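RNA-binding protein RO60 (Deinococcus radiodurans, PDB 2NVO) binds several small RNAs that accumulate during recovery from ultraviolet irradiation and contributes to the bacterium's resistance to it. Local coordinates at residues A[153-156]-A[157-160]. Sequence-based numbering, arbitrary orientation.
Sequences TRRG and VANV
Val-157 begins the second half of this continuous helical run by giving its backbone N-H to the carbonyl of Thr-153, N to O 2.9 Å. The same oxygen is brushed by its side chain: with CG1 anti to the backbone N (chi1 177°), CG2 lies beside that N and comes within 3.3 Å of Thr-153 O. Its side chain also touches Trp-123 of helix 116-129 and Leu-140 of helix 133-143, so this side of the helix faces the interior.

Ala-158 N bonds to Arg-154 O at 2.9 Å. Arg-155 is bent at chi2 and chi3, which folds it forward along the helix until one face of the guanidinium lies against Ala-158 CB, 3.6 Å from Arg-155 NH2. The folded chain also carries NH1 to a salt bridge with Glu-162, seven residues, about two turns, further along.

Asn-159 N donates to Arg-155 O in a shorter, more bent bond, 2.7 Å from N to O, with 152° at the hydrogen. Its amide swings clear of the backbone, and a water bridges it to a carbonyl three residues back: the water oxygen lies 2.7 Å from Gly-156 O, to which it donates, and accepts from Asn-159 ND2.

Val-160 sets CG2 3.5 Å from Gly-156 O and packs on Leu-126 and Leu-136. Three successive i to i+4 bonds thus precede a weak one from Val-160 N to Val-157 O, in an amphipathic alpha-helix of the TROVE domain, whose horseshoe is built of HEAT-like helical repeats, in the part that probably binds RNA, as in relatives.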
loop_
_atom_site.group_PDB
_atom_site.type_symbol
_atom_site.label_atom_id
_atom_site.label_comp_id
_atom_site.label_asym_id
_atom_site.label_seq_id
_atom_site.Cartn_x
_atom_site.Cartn_y
_atom_site.Cartn_z
ATOM N N THR A 153 -20.341 20.631 12.015
ATOM C CA THR A 153 -19.342 20.619 10.954
ATOM C C THR A 153 -18.255 21.675 11.160
ATOM O O THR A 153 -17.069 21.359 11.123
ATOM C CB THR A 153 -19.987 20.765 9.563
ATOM O OG1 THR A 153 -20.858 19.649 9.325
ATOM C CG2 THR A 153 -18.908 20.797 8.478
ATOM N N ARG A 154 -18.649 22.929 11.377
ATOM C CA ARG A 154 -17.663 23.974 11.632
ATOM C C ARG A 154 -16.748 23.579 12.783
ATOM O O ARG A 154 -15.529 23.551 12.635
ATOM C CB ARG A 154 -18.336 25.315 11.930
ATOM C CG ARG A 154 -18.868 26.011 10.702
ATOM C CD ARG A 154 -19.787 27.168 11.066
ATOM N NE ARG A 154 -21.022 26.703 11.694
ATOM C CZ ARG A 154 -21.907 27.501 12.288
ATOM N NH1 ARG A 154 -21.688 28.811 12.344
ATOM N NH2 ARG A 154 -23.006 26.988 12.830
ATOM N N ARG A 155 -17.350 23.266 13.928
ATOM C CA ARG A 155 -16.593 22.845 15.102
ATOM C C ARG A 155 -15.728 21.612 14.832
ATOM O O ARG A 155 -14.547 21.601 15.153
ATOM C CB ARG A 155 -17.528 22.585 16.294
ATOM C CG ARG A 155 -17.930 23.852 17.044
ATOM C CD ARG A 155 -16.701 24.708 17.328
ATOM N NE ARG A 155 -15.562 23.884 17.728
ATOM C CZ ARG A 155 -14.297 24.297 17.727
ATOM N NH1 ARG A 155 -13.324 23.472 18.094
ATOM N NH2 ARG A 155 -14.002 25.534 17.350
ATOM N N GLY A 156 -16.323 20.584 14.239
ATOM C CA GLY A 156 -15.608 19.347 13.954
ATOM C C GLY A 156 -14.369 19.524 13.094
ATOM O O GLY A 156 -13.329 18.940 13.369
ATOM N N VAL A 157 -14.476 20.330 12.043
ATOM C CA VAL A 157 -13.321 20.629 11.210
ATOM C C VAL A 157 -12.328 21.521 11.962
ATOM O O VAL A 157 -11.117 21.263 11.962
ATOM C CB VAL A 157 -13.737 21.289 9.879
ATOM C CG1 VAL A 157 -12.511 21.660 9.054
ATOM C CG2 VAL A 157 -14.668 20.368 9.089
ATOM N N ALA A 158 -12.837 22.560 12.617
ATOM C CA ALA A 158 -11.976 23.446 13.402
ATOM C C ALA A 158 -11.189 22.658 14.446
ATOM O O ALA A 158 -10.014 22.925 14.684
ATOM C CB ALA A 158 -12.795 24.556 14.079
ATOM N N ASN A 159 -11.840 21.688 15.074
ATOM C CA ASN A 159 -11.182 20.888 16.104
ATOM C C ASN A 159 -9.953 20.158 15.557
ATOM O O ASN A 159 -8.957 19.971 16.261
ATOM C CB ASN A 159 -12.167 19.921 16.742
ATOM C CG ASN A 159 -11.552 19.115 17.870
ATOM O OD1 ASN A 159 -10.921 19.659 18.790
ATOM N ND2 ASN A 159 -11.731 17.807 17.805
ATOM N N VAL A 160 -10.010 19.784 14.282
ATOM C CA VAL A 160 -8.877 19.146 13.635
ATOM C C VAL A 160 -7.643 20.043 13.654
ATOM O O VAL A 160 -6.553 19.593 14.002
ATOM C CB VAL A 160 -9.204 18.722 12.179
ATOM C CG1 VAL A 160 -7.950 18.215 11.486
ATOM C CG2 VAL A 160 -10.267 17.652 12.184
HETATM O O HOH W 1 -13.068 17.129 15.387
#